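Local coordinates for protein WipB (Legionella pneumophila, PDB 5NNY) that acts as a Ser/Thr phosphatase that Legionella translocates into host cells to target the lysosomal nutrient-sensing machinery, this chain being its phosphatase domain, at residues I212-I217 with D292-S297; E203-S208 with K301-H306; K191-S196 with K238-I243. All coordinates share one frame; numbering follows the deposited sequence.

Contact 1: I212-I217 with D292-S297; sequences IGLNHI and DLIRTS
Asn215 OD1 is, by geometry, the best-held polar atom: one bond grips it, from Ile294 N, while ND2 of the same amide bonds Tyr290 O. The first spans 3.0 Å from Ile294 N to Asn215 OD1 and is almost straight (171°), yet the donor sits above the carbonyl plane rather than on a lone pair. Asn215 can present the oxygen this way because its CG takes the crowded position between backbone N and carbonyl carbon (chi1 47°). Ile294 answers from its other backbone atom, its O accepting Leu214 N at 2.7 Å, nearly along the C=O axis. Ile294 is thus held at both its N and its O by adjacent residues of the helix start. Leu214 crosses Ile294 at about a right angle, CD1 lying 3.9 Å from Ile294 CG2. Gly213, which has no side chain, brings its CA to 3.2 Å from Ile294 O. Leu293 CD1 reaches the edge of the His216 ring, whose ND1 accepts Gly213 N at 3.1 Å while NE2 is bonded to Arg288 O. In one of its two conformers, Arg295 extends its chain so that NE and NH1 share Ile212 O in two weak, bent bonds. The arrangement is that of a helix N-terminus, with Gly213 as N-cap residue, whose first turn binds the irregular segment leading to edge strand 301-306 of the phosphoesterase domain.

Contact 2: E203-S208 with K301-H306; sequences EIKVFS and KITFIH
Two neighbouring parallel strands at one margin of the mixed sheet of the calcineurin-like phosphoesterase fold make this contact, with 301-306 outermost and 203-208 next to it. The helices between them in sequence, 233-253 among them, make the connection a crossover, as parallel neighbours require. Five backbone hydrogen bonds join the pair, donated by Ile204, Thr303, Val206, Ile305 and Ser208 in turn. Thr303 is held at N by Ile204 O and at O by Val206 N; Ile305 is held at N by Val206 O and at O by Ser208 N. The middle bonds are the best aligned: Val206 N lies 2.9 Å from Thr303 O, nearly along the C=O axis, and Ile305 N meets Val206 O in the same way. The strand axes diverge by 21°, the usual twist.

One face carries Ile204, Val206, Ile302 and Phe304, and helix 233-253 covers part of it through Leu236 and Ile240. Val206 spreads its branches: CG2 touches Ile302 CD1 at 3.7 Å, while CB and CG1 lie alongside the CD1-CE1 side of Phe304. Ile302 CG1 also stands 3.9 Å above one face of the Phe304 ring, offset toward its rim, so this ring is packed by residues of both strands.

On the other face Glu203, Lys205 and Phe207 stand beside Lys301, Thr303 and Ile305. Thr303 places OG1 between its backbone N and carbonyl carbon (chi1 57°), which brings it to 3.2 Å from Lys205 CG. The lysine chain then runs extended away from the partner strand. Phe207 and Ile305 lie side by side and point the same way, Ile305 CD1 coming within 3.5 Å of Phe207 CE2.

Contact 3: K191-S196 with K238-I243; sequences KIISYS and KTIDAI
Tyr195 slides past Ile240 in the opposite direction, the edge of its ring running along the isoleucine branches, with CD2 3.6 Å from Ile240 CG2. That methyl lies near the ring plane, so the tyrosine meets this isoleucine with its edge. Its CG occupies the crowded position between backbone N and carbonyl carbon (chi1 63°), which sends the ring out from the strand toward the helix and carries the hydroxyl to Asp241. There Tyr195 OH donates to Asp241 OD1 at 2.7 Å, reaching the oxygen from above the carboxylate plane. Ring and carboxylate planes are turned 41° apart. Accepting this hydrogen bond would probably stabilise the ionised carboxylate.

The pairing is a helix laid on the face of a sheet: helix 233-253 packs against strand 190-198 in the phosphoesterase domain, their short segments roughly antiparallel, at 149°, and 8.9 Å apart at closest approach. Ile240 carries most of the apolar contact from the helix. With its CG1 anti to the carbonyl carbon and CG2 anti to the backbone N, it turns CG2 toward Tyr195 and also toward Ile193 CG1, 3.8 Å away, while its CG1 meets Ile193 CD1. Ile193 crosses it at about a right angle. One turn further along the helix, Ile243 contributes a looser apolar touch, CG2 to Ile192 CD1 at 4.3 Å. The backbone at this bend is tied to the same helix by Asn244, whose side chain bonds Ile192 N through OD1 and Ile193 O through ND2.

In the fold
Contact 3 is the most buried of the three, whereas contacts 1 and 2 are only partly buried. Contacts 2 and 3 work on one sheet: 203-208 lies beside 190-198, Phe207 N bonding Ser194 O at 2.8 Å, and helix 233-253 covers both strands. Contact 1 joins the helix that follows strand 203-208 to the loop that leads into strand 301-306, so contacts 1 and 2 engage the same two parts of the chain in succession. Chemistry changes with place: regular backbone bonding in contact 2, mostly apolar overlap, aliphatic and aromatic, with a single peripheral polar bond in contact 3, and mixed side-chain and backbone bonding around the irregular segment of contact 1.

Contact 1: I212-I217 with D292-S297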
ATOM      1  N   ILE A 212      13.744  -8.584   4.513  1.00 20.42           N
ATOM      2  CA  ILE A 212      14.984  -7.889   4.205  1.00 15.23           C
ATOM      3  C   ILE A 212      15.944  -8.057   5.374  1.00 19.88           C
ATOM      4  O   ILE A 212      15.608  -8.638   6.411  1.00 20.96           O
ATOM      5  CB  ILE A 212      14.760  -6.396   3.939  1.00 13.85           C
ATOM      6  CG1 ILE A 212      14.175  -5.755   5.207  1.00 16.60           C
ATOM      7  CG2 ILE A 212      13.837  -6.200   2.714  1.00 17.30           C
ATOM      8  CD1 ILE A 212      14.240  -4.237   5.228  1.00 18.79           C
ATOM      9  N   GLY A 213      17.139  -7.497   5.209  1.00 21.63           N
ATOM     10  CA  GLY A 213      18.108  -7.469   6.284  1.00 20.76           C
ATOM     11  C   GLY A 213      18.736  -6.099   6.367  1.00 19.56           C
ATOM     12  O   GLY A 213      18.334  -5.188   5.632  1.00 18.69           O
ATOM     13  N   LEU A 214      19.727  -5.942   7.251  1.00 21.40           N
ATOM     14  CA  LEU A 214      20.505  -4.705   7.284  1.00 22.89           C
ATOM     15  C   LEU A 214      21.188  -4.415   5.952  1.00 21.38           C
ATOM     16  O   LEU A 214      21.461  -3.249   5.640  1.00 20.93           O
ATOM     17  CB  LEU A 214      21.551  -4.770   8.403  1.00 19.87           C
ATOM     18  CG  LEU A 214      21.035  -4.903   9.832  1.00 21.34           C
ATOM     19  CD1 LEU A 214      22.207  -5.134  10.809  1.00 19.16           C
ATOM     20  CD2 LEU A 214      20.260  -3.664  10.234  1.00 25.90           C
ATOM     21  N   ASN A 215      21.489  -5.451   5.161  1.00 18.53           N
ATOM     22  CA  ASN A 215      22.148  -5.224   3.881  1.00 23.88           C
ATOM     23  C   ASN A 215      21.246  -4.429   2.940  1.00 20.53           C
ATOM     24  O   ASN A 215      21.729  -3.587   2.179  1.00 20.10           O
ATOM     25  CB  ASN A 215      22.550  -6.556   3.244  1.00 21.50           C
ATOM     26  CG  ASN A 215      21.437  -7.589   3.281  1.00 20.97           C
ATOM     27  OD1 ASN A 215      20.860  -7.862   4.335  1.00 21.18           O
ATOM     28  ND2 ASN A 215      21.118  -8.169   2.112  1.00 21.79           N
ATOM     29  N   HIS A 216      19.935  -4.689   2.975  1.00 17.34           N
ATOM     30  CA  HIS A 216      19.005  -3.912   2.151  1.00 15.66           C
ATOM     31  C   HIS A 216      18.979  -2.451   2.578  1.00 15.79           C
ATOM     32  O   HIS A 216      18.929  -1.546   1.737  1.00 18.42           O
ATOM     33  CB  HIS A 216      17.587  -4.492   2.236  1.00 15.95           C
ATOM     34  CG  HIS A 216      17.431  -5.827   1.590  1.00 18.69           C
ATOM     35  ND1 HIS A 216      17.689  -7.011   2.247  1.00 20.49           N
ATOM     36  CD2 HIS A 216      17.049  -6.168   0.334  1.00 22.74           C
ATOM     37  CE1 HIS A 216      17.465  -8.024   1.427  1.00 25.55           C
ATOM     38  NE2 HIS A 216      17.073  -7.539   0.262  1.00 21.61           N
ATOM     39  N   ILE A 217      18.969  -2.200   3.886  1.00 14.78           N
ATOM     40  CA  ILE A 217      18.925  -0.825   4.378  1.00 14.77           C
ATOM     41  C   ILE A 217      20.192  -0.084   3.976  1.00 16.70           C
ATOM     42  O   ILE A 217      20.149   1.084   3.568  1.00 21.36           O
ATOM     43  CB  ILE A 217      18.700  -0.829   5.906  1.00 15.97           C
ATOM     44  CG1 ILE A 217      17.429  -1.601   6.220  1.00 19.18           C
ATOM     45  CG2 ILE A 217      18.648   0.595   6.471  1.00 16.91           C
ATOM     46  CD1 ILE A 217      17.202  -1.828   7.709  1.00 20.98           C
ATOM     47  N   ASP A 292      24.845 -10.730   0.844  1.00 29.90           N
ATOM     48  CA  ASP A 292      24.648 -11.595   1.999  1.00 31.45           C
ATOM     49  C   ASP A 292      23.607 -11.007   2.948  1.00 22.76           C
ATOM     50  O   ASP A 292      23.692  -9.840   3.343  1.00 30.48           O
ATOM     51  CB  ASP A 292      25.971 -11.811   2.735  1.00 29.48           C
ATOM     52  CG  ASP A 292      26.935 -12.699   1.970  1.00 41.71           C
ATOM     53  OD1 ASP A 292      26.485 -13.511   1.140  1.00 42.22           O
ATOM     54  OD2 ASP A 292      28.158 -12.578   2.211  1.00 46.77           O
ATOM     55  N   LEU A 293      22.628 -11.820   3.325  1.00 23.44           N
ATOM     56  CA  LEU A 293      21.572 -11.376   4.226  1.00 20.08           C
ATOM     57  C   LEU A 293      22.155 -11.182   5.618  1.00 26.91           C
ATOM     58  O   LEU A 293      22.714 -12.123   6.186  1.00 27.33           O
ATOM     59  CB  LEU A 293      20.435 -12.396   4.259  1.00 21.91           C
ATOM     60  CG  LEU A 293      19.201 -12.066   5.104  1.00 22.69           C
ATOM     61  CD1 LEU A 293      18.512 -10.807   4.542  1.00 23.48           C
ATOM     62  CD2 LEU A 293      18.221 -13.232   5.120  1.00 26.39           C
ATOM     63  N   ILE A 294      22.035  -9.967   6.155  1.00 20.51           N
ATOM     64  CA  ILE A 294      22.541  -9.618   7.478  1.00 20.78           C
ATOM     65  C   ILE A 294      21.347  -9.306   8.355  1.00 20.67           C
ATOM     66  O   ILE A 294      20.587  -8.373   8.067  1.00 25.43           O
ATOM     67  CB  ILE A 294      23.500  -8.419   7.441  1.00 24.12           C
ATOM     68  CG1 ILE A 294      24.684  -8.695   6.497  1.00 27.15           C
ATOM     69  CG2 ILE A 294      23.954  -8.091   8.868  1.00 26.93           C
ATOM     70  CD1 ILE A 294      25.520  -9.877   6.874  1.00 27.21           C
ATOM     71  N   ARG A 295      21.179 -10.067   9.441  0.54 19.63           N
ATOM     72  CA  ARG A 295      20.045  -9.874  10.332  0.54 20.85           C
ATOM     73  C   ARG A 295      20.433  -9.653  11.783  0.54 24.22           C
ATOM     74  O   ARG A 295      19.545  -9.476  12.620  0.54 22.28           O
ATOM     75  CB  ARG A 295      19.074 -11.060  10.224  0.54 26.67           C
ATOM     76  CG  ARG A 295      18.151 -10.947   9.003  0.54 32.19           C
ATOM     77  CD  ARG A 295      16.936 -11.847   9.106  0.54 37.30           C
ATOM     78  NE  ARG A 295      15.814 -11.309   8.345  0.54 44.96           N
ATOM     79  CZ  ARG A 295      14.580 -11.193   8.817  0.54 51.78           C
ATOM     80  NH1 ARG A 295      13.625 -10.684   8.053  0.54 55.37           N
ATOM     81  NH2 ARG A 295      14.297 -11.604  10.047  0.54 49.57           N
ATOM     82  N   THR A 296      21.725  -9.642  12.100  1.00 23.24           N
ATOM     83  CA  THR A 296      22.204  -9.385  13.449  1.00 19.02           C
ATOM     84  C   THR A 296      23.276  -8.306  13.387  1.00 24.70           C
ATOM     85  O   THR A 296      24.081  -8.282  12.454  1.00 23.55           O
ATOM     86  CB  THR A 296      22.786 -10.665  14.075  1.00 25.99           C
ATOM     87  OG1 THR A 296      21.813 -11.710  13.993  1.00 33.37           O
ATOM     88  CG2 THR A 296      23.143 -10.434  15.530  1.00 35.26           C
ATOM     89  N   SER A 297      23.270  -7.408  14.368  1.00 23.07           N
ATOM     90  CA  SER A 297      24.370  -6.481  14.592  1.00 22.39           C
ATOM     91  C   SER A 297      24.853  -6.621  16.027  1.00 24.22           C
ATOM     92  O   SER A 297      24.053  -6.814  16.946  1.00 23.76           O
ATOM     93  CB  SER A 297      23.974  -5.035  14.352  1.00 22.82           C
ATOM     94  OG  SER A 297      25.105  -4.200  14.557  1.00 28.21           O
TER

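Contact 2: E203-S208 with K301-H306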
ATOM      1  N   GLU A 203      17.148  -1.155  21.207  1.00 25.72           N
ATOM      2  CA  GLU A 203      16.443  -2.164  20.429  1.00 24.00           C
ATOM      3  C   GLU A 203      15.568  -1.485  19.387  1.00 22.33           C
ATOM      4  O   GLU A 203      15.008  -0.414  19.639  1.00 25.88           O
ATOM      5  CB  GLU A 203      15.603  -3.068  21.354  1.00 26.89           C
ATOM      6  CG  GLU A 203      14.871  -4.213  20.667  1.00 33.56           C
ATOM      7  CD  GLU A 203      13.456  -3.841  20.206  1.00 49.88           C
ATOM      8  OE1 GLU A 203      12.976  -2.723  20.521  1.00 47.86           O
ATOM      9  OE2 GLU A 203      12.822  -4.677  19.519  1.00 51.11           O
ATOM     10  N   ILE A 204      15.450  -2.108  18.214  1.00 17.84           N
ATOM     11  CA  ILE A 204      14.626  -1.555  17.142  1.00 15.79           C
ATOM     12  C   ILE A 204      13.900  -2.689  16.428  1.00 22.79           C
ATOM     13  O   ILE A 204      14.450  -3.782  16.246  1.00 24.94           O
ATOM     14  CB  ILE A 204      15.474  -0.703  16.178  1.00 15.51           C
ATOM     15  CG1 ILE A 204      14.584   0.049  15.178  1.00 20.41           C
ATOM     16  CG2 ILE A 204      16.542  -1.568  15.468  1.00 20.13           C
ATOM     17  CD1 ILE A 204      15.375   0.926  14.224  1.00 20.63           C
ATOM     18  N   LYS A 205      12.629  -2.451  16.098  1.00 18.59           N
ATOM     19  CA  LYS A 205      11.843  -3.344  15.261  1.00 18.63           C
ATOM     20  C   LYS A 205      11.715  -2.667  13.903  1.00 19.64           C
ATOM     21  O   LYS A 205      11.219  -1.541  13.830  1.00 26.15           O
ATOM     22  CB  LYS A 205      10.453  -3.599  15.841  1.00 21.24           C
ATOM     23  CG  LYS A 205      10.423  -4.167  17.243  1.00 30.15           C
ATOM     24  CD  LYS A 205       8.985  -4.474  17.664  1.00 40.51           C
ATOM     25  CE  LYS A 205       8.825  -4.356  19.177  1.00 48.45           C
ATOM     26  NZ  LYS A 205       7.536  -4.948  19.651  1.00 50.89           N
ATOM     27  N   VAL A 206      12.160  -3.337  12.843  1.00 24.61           N
ATOM     28  CA  VAL A 206      12.107  -2.797  11.481  1.00 18.09           C
ATOM     29  C   VAL A 206      10.953  -3.469  10.748  1.00 23.05           C
ATOM     30  O   VAL A 206      10.835  -4.700  10.766  1.00 16.65           O
ATOM     31  CB  VAL A 206      13.442  -2.994  10.737  1.00 19.92           C
ATOM     32  CG1 VAL A 206      13.287  -2.717   9.237  1.00 20.43           C
ATOM     33  CG2 VAL A 206      14.501  -2.062  11.332  1.00 19.67           C
ATOM     34  N   PHE A 207      10.097  -2.660  10.119  1.00 18.30           N
ATOM     35  CA  PHE A 207       8.935  -3.132   9.373  1.00 15.79           C
ATOM     36  C   PHE A 207       9.169  -2.946   7.884  1.00 15.96           C
ATOM     37  O   PHE A 207       9.691  -1.919   7.446  1.00 19.94           O
ATOM     38  CB  PHE A 207       7.648  -2.393   9.769  1.00 17.04           C
ATOM     39  CG  PHE A 207       7.238  -2.596  11.216  1.00 22.32           C
ATOM     40  CD1 PHE A 207       7.722  -1.766  12.209  1.00 26.23           C
ATOM     41  CD2 PHE A 207       6.357  -3.605  11.563  1.00 23.71           C
ATOM     42  CE1 PHE A 207       7.341  -1.945  13.537  1.00 23.55           C
ATOM     43  CE2 PHE A 207       5.967  -3.792  12.883  1.00 28.80           C
ATOM     44  CZ  PHE A 207       6.461  -2.964  13.871  1.00 26.09           C
ATOM     45  N   SER A 208       8.775  -3.949   7.114  1.00 16.72           N
ATOM     46  CA  SER A 208       8.880  -3.882   5.667  1.00 15.53           C
ATOM     47  C   SER A 208       7.808  -4.802   5.122  1.00 18.42           C
ATOM     48  O   SER A 208       7.271  -5.639   5.845  1.00 19.73           O
ATOM     49  CB  SER A 208      10.271  -4.294   5.171  1.00 16.17           C
ATOM     50  OG  SER A 208      10.570  -5.634   5.545  1.00 21.35           O
ATOM     51  N   LYS A 301      20.099  -4.596  19.321  1.00 20.44           N
ATOM     52  CA  LYS A 301      19.144  -5.667  19.073  1.00 21.85           C
ATOM     53  C   LYS A 301      18.159  -5.221  18.001  1.00 20.92           C
ATOM     54  O   LYS A 301      17.729  -4.068  17.997  1.00 21.56           O
ATOM     55  CB  LYS A 301      18.377  -6.031  20.343  1.00 27.61           C
ATOM     56  CG  LYS A 301      19.268  -6.615  21.424  1.00 31.31           C
ATOM     57  CD  LYS A 301      18.554  -6.755  22.747  1.00 38.03           C
ATOM     58  CE  LYS A 301      19.535  -7.264  23.792  1.00 40.33           C
ATOM     59  NZ  LYS A 301      19.017  -7.183  25.183  1.00 46.98           N
ATOM     60  N   ILE A 302      17.798  -6.135  17.106  1.00 18.12           N
ATOM     61  CA  ILE A 302      16.855  -5.822  16.034  1.00 16.61           C
ATOM     62  C   ILE A 302      15.942  -7.023  15.827  1.00 23.08           C
ATOM     63  O   ILE A 302      16.385  -8.177  15.893  1.00 27.12           O
ATOM     64  CB  ILE A 302      17.587  -5.426  14.731  1.00 20.64           C
ATOM     65  CG1 ILE A 302      16.599  -5.087  13.599  1.00 20.74           C
ATOM     66  CG2 ILE A 302      18.535  -6.513  14.284  1.00 21.72           C
ATOM     67  CD1 ILE A 302      17.221  -4.251  12.524  1.00 22.34           C
ATOM     68  N   THR A 303      14.655  -6.751  15.611  1.00 18.35           N
ATOM     69  CA  THR A 303      13.730  -7.755  15.103  1.00 17.85           C
ATOM     70  C   THR A 303      13.160  -7.228  13.794  1.00 17.13           C
ATOM     71  O   THR A 303      12.886  -6.036  13.674  1.00 24.87           O
ATOM     72  CB  THR A 303      12.602  -8.050  16.104  1.00 33.92           C
ATOM     73  OG1 THR A 303      11.918  -6.835  16.411  1.00 44.81           O
ATOM     74  CG2 THR A 303      13.147  -8.618  17.405  1.00 29.52           C
ATOM     75  N   PHE A 304      13.041  -8.102  12.802  1.00 23.21           N
ATOM     76  CA  PHE A 304      12.421  -7.751  11.531  1.00 26.52           C
ATOM     77  C   PHE A 304      11.000  -8.302  11.504  1.00 29.62           C
ATOM     78  O   PHE A 304      10.773  -9.452  11.886  1.00 29.15           O
ATOM     79  CB  PHE A 304      13.228  -8.299  10.350  1.00 23.41           C
ATOM     80  CG  PHE A 304      14.565  -7.649  10.174  1.00 23.62           C
ATOM     81  CD1 PHE A 304      14.699  -6.499   9.417  1.00 23.70           C
ATOM     82  CD2 PHE A 304      15.695  -8.186  10.779  1.00 27.83           C
ATOM     83  CE1 PHE A 304      15.934  -5.903   9.249  1.00 19.99           C
ATOM     84  CE2 PHE A 304      16.926  -7.593  10.622  1.00 22.30           C
ATOM     85  CZ  PHE A 304      17.060  -6.468   9.847  1.00 24.41           C
ATOM     86  N   ILE A 305      10.056  -7.478  11.048  1.00 28.69           N
ATOM     87  CA  ILE A 305       8.643  -7.826  10.944  1.00 22.07           C
ATOM     88  C   ILE A 305       8.194  -7.530   9.524  1.00 23.20           C
ATOM     89  O   ILE A 305       8.302  -6.391   9.064  1.00 22.56           O
ATOM     90  CB  ILE A 305       7.778  -7.025  11.935  1.00 34.15           C
ATOM     91  CG1 ILE A 305       8.104  -7.402  13.385  1.00 42.30           C
ATOM     92  CG2 ILE A 305       6.294  -7.195  11.607  1.00 39.36           C
ATOM     93  CD1 ILE A 305       7.350  -6.567  14.406  1.00 45.03           C
ATOM     94  N   HIS A 306       7.669  -8.537   8.840  1.00 21.73           N
ATOM     95  CA  HIS A 306       7.283  -8.346   7.447  1.00 19.24           C
ATOM     96  C   HIS A 306       6.188  -9.345   7.109  1.00 22.94           C
ATOM     97  O   HIS A 306       5.898 -10.263   7.879  1.00 24.29           O
ATOM     98  CB  HIS A 306       8.496  -8.514   6.529  1.00 20.26           C
ATOM     99  CG  HIS A 306       9.267  -9.767   6.798  1.00 23.89           C
ATOM    100  ND1 HIS A 306       8.870 -10.996   6.323  1.00 31.48           N
ATOM    101  CD2 HIS A 306      10.386  -9.988   7.526  1.00 30.23           C
ATOM    102  CE1 HIS A 306       9.721 -11.920   6.731  1.00 31.45           C
ATOM    103  NE2 HIS A 306      10.659 -11.332   7.448  1.00 27.36           N
TER

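Contact 3: K191-S196 with K238-I243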
ATOM      1  N   LYS A 191       5.995   4.600   2.953  1.00 21.45           N
ATOM      2  CA  LYS A 191       7.359   4.439   3.451  1.00 20.83           C
ATOM      3  C   LYS A 191       7.916   3.174   2.823  1.00 18.13           C
ATOM      4  O   LYS A 191       7.193   2.201   2.646  1.00 23.41           O
ATOM      5  CB  LYS A 191       7.408   4.315   4.982  1.00 21.12           C
ATOM      6  CG  LYS A 191       6.721   5.442   5.725  1.00 25.40           C
ATOM      7  CD  LYS A 191       7.722   6.315   6.428  1.00 36.21           C
ATOM      8  CE  LYS A 191       7.058   7.234   7.443  1.00 46.04           C
ATOM      9  NZ  LYS A 191       6.882   6.550   8.761  1.00 49.96           N
ATOM     10  N   ILE A 192       9.206   3.198   2.472  0.51 16.33           N
ATOM     11  CA  ILE A 192       9.846   1.972   1.992  0.51 21.16           C
ATOM     12  C   ILE A 192       9.993   0.983   3.137  0.51 21.61           C
ATOM     13  O   ILE A 192       9.640  -0.195   3.021  0.51 19.54           O
ATOM     14  CB  ILE A 192      11.222   2.261   1.365  0.51 24.95           C
ATOM     15  CG1 ILE A 192      11.155   3.333   0.291  0.51 25.50           C
ATOM     16  CG2 ILE A 192      11.808   0.982   0.773  0.51 29.53           C
ATOM     17  CD1 ILE A 192      12.517   3.612  -0.318  0.51 31.44           C
ATOM     18  N   ILE A 193      10.557   1.448   4.246  1.00 16.77           N
ATOM     19  CA  ILE A 193      10.704   0.655   5.453  1.00 19.85           C
ATOM     20  C   ILE A 193      10.337   1.579   6.611  1.00 23.51           C
ATOM     21  O   ILE A 193      10.311   2.805   6.473  1.00 23.91           O
ATOM     22  CB  ILE A 193      12.131   0.078   5.639  1.00 26.89           C
ATOM     23  CG1 ILE A 193      13.174   1.195   5.563  1.00 30.07           C
ATOM     24  CG2 ILE A 193      12.430  -1.005   4.612  1.00 21.14           C
ATOM     25  CD1 ILE A 193      14.583   0.739   5.838  1.00 31.69           C
ATOM     26  N   SER A 194      10.053   0.979   7.766  1.00 22.57           N
ATOM     27  CA  SER A 194       9.670   1.746   8.947  1.00 24.10           C
ATOM     28  C   SER A 194      10.226   1.060  10.190  1.00 22.53           C
ATOM     29  O   SER A 194      10.908   0.032  10.097  1.00 17.42           O
ATOM     30  CB  SER A 194       8.152   1.913   9.024  1.00 24.61           C
ATOM     31  OG  SER A 194       7.835   2.837  10.051  1.00 26.06           O
ATOM     32  N   TYR A 195       9.928   1.627  11.366  1.00 19.61           N
ATOM     33  CA  TYR A 195      10.487   1.056  12.589  1.00 18.01           C
ATOM     34  C   TYR A 195       9.699   1.483  13.823  1.00 24.70           C
ATOM     35  O   TYR A 195       8.993   2.496  13.833  1.00 20.61           O
ATOM     36  CB  TYR A 195      11.970   1.436  12.754  1.00 15.72           C
ATOM     37  CG  TYR A 195      12.181   2.924  12.900  1.00 17.51           C
ATOM     38  CD1 TYR A 195      12.002   3.549  14.131  1.00 22.70           C
ATOM     39  CD2 TYR A 195      12.552   3.702  11.808  1.00 26.56           C
ATOM     40  CE1 TYR A 195      12.166   4.905  14.264  1.00 20.93           C
ATOM     41  CE2 TYR A 195      12.722   5.056  11.927  1.00 22.38           C
ATOM     42  CZ  TYR A 195      12.540   5.651  13.159  1.00 27.67           C
ATOM     43  OH  TYR A 195      12.705   7.008  13.274  1.00 25.88           O
ATOM     44  N   SER A 196       9.855   0.688  14.880  1.00 27.30           N
ATOM     45  CA  SER A 196       9.482   1.066  16.235  1.00 22.21           C
ATOM     46  C   SER A 196      10.747   0.988  17.074  1.00 20.75           C
ATOM     47  O   SER A 196      11.442  -0.030  17.053  1.00 26.10           O
ATOM     48  CB  SER A 196       8.403   0.143  16.806  1.00 29.57           C
ATOM     49  OG  SER A 196       8.145   0.477  18.162  1.00 34.85           O
ATOM     50  N   LYS A 238      17.773   6.763  12.636  1.00 20.79           N
ATOM     51  CA  LYS A 238      18.096   8.008  11.950  1.00 23.34           C
ATOM     52  C   LYS A 238      18.384   7.755  10.475  1.00 30.05           C
ATOM     53  O   LYS A 238      17.977   8.537   9.607  1.00 27.08           O
ATOM     54  CB  LYS A 238      19.290   8.680  12.628  1.00 29.68           C
ATOM     55  CG  LYS A 238      20.097   9.574  11.716  1.00 39.73           C
ATOM     56  N   THR A 239      19.064   6.652  10.175  1.00 20.79           N
ATOM     57  CA  THR A 239      19.323   6.291   8.783  1.00 17.30           C
ATOM     58  C   THR A 239      18.018   6.003   8.047  1.00 19.39           C
ATOM     59  O   THR A 239      17.862   6.371   6.876  1.00 21.15           O
ATOM     60  CB  THR A 239      20.247   5.073   8.735  1.00 20.95           C
ATOM     61  OG1 THR A 239      21.463   5.380   9.422  1.00 24.30           O
ATOM     62  CG2 THR A 239      20.563   4.660   7.272  1.00 20.05           C
ATOM     63  N   ILE A 240      17.073   5.332   8.714  1.00 22.15           N
ATOM     64  CA  ILE A 240      15.824   4.963   8.051  1.00 21.98           C
ATOM     65  C   ILE A 240      15.006   6.216   7.767  1.00 22.77           C
ATOM     66  O   ILE A 240      14.444   6.376   6.676  1.00 20.06           O
ATOM     67  CB  ILE A 240      15.059   3.923   8.897  1.00 21.62           C
ATOM     68  CG1 ILE A 240      15.832   2.591   8.946  1.00 21.87           C
ATOM     69  CG2 ILE A 240      13.637   3.693   8.377  1.00 15.54           C
ATOM     70  CD1 ILE A 240      15.224   1.587   9.940  1.00 19.62           C
ATOM     71  N   ASP A 241      14.987   7.150   8.727  1.00 20.01           N
ATOM     72  CA  ASP A 241      14.383   8.468   8.527  1.00 24.83           C
ATOM     73  C   ASP A 241      14.948   9.164   7.291  1.00 23.09           C
ATOM     74  O   ASP A 241      14.199   9.754   6.500  1.00 26.66           O
ATOM     75  CB  ASP A 241      14.631   9.342   9.767  1.00 22.18           C
ATOM     76  CG  ASP A 241      13.804   8.928  10.967  1.00 25.03           C
ATOM     77  OD1 ASP A 241      12.861   8.121  10.815  1.00 24.54           O
ATOM     78  OD2 ASP A 241      14.103   9.410  12.082  1.00 29.55           O
ATOM     79  N   ALA A 242      16.272   9.126   7.124  1.00 25.12           N
ATOM     80  CA  ALA A 242      16.897   9.770   5.973  1.00 24.07           C
ATOM     81  C   ALA A 242      16.489   9.089   4.673  1.00 25.13           C
ATOM     82  O   ALA A 242      16.219   9.760   3.665  1.00 24.86           O
ATOM     83  CB  ALA A 242      18.419   9.761   6.127  1.00 24.91           C
ATOM     84  N   ILE A 243      16.448   7.757   4.675  1.00 25.12           N
ATOM     85  CA  ILE A 243      15.996   7.027   3.498  1.00 22.55           C
ATOM     86  C   ILE A 243      14.563   7.416   3.149  1.00 23.09           C
ATOM     87  O   ILE A 243      14.251   7.688   1.990  1.00 18.90           O
ATOM     88  CB  ILE A 243      16.140   5.514   3.717  1.00 19.34           C
ATOM     89  CG1 ILE A 243      17.618   5.140   3.713  1.00 21.08           C
ATOM     90  CG2 ILE A 243      15.407   4.731   2.616  1.00 22.70           C
ATOM     91  CD1 ILE A 243      17.927   3.843   4.448  1.00 22.91           C
TER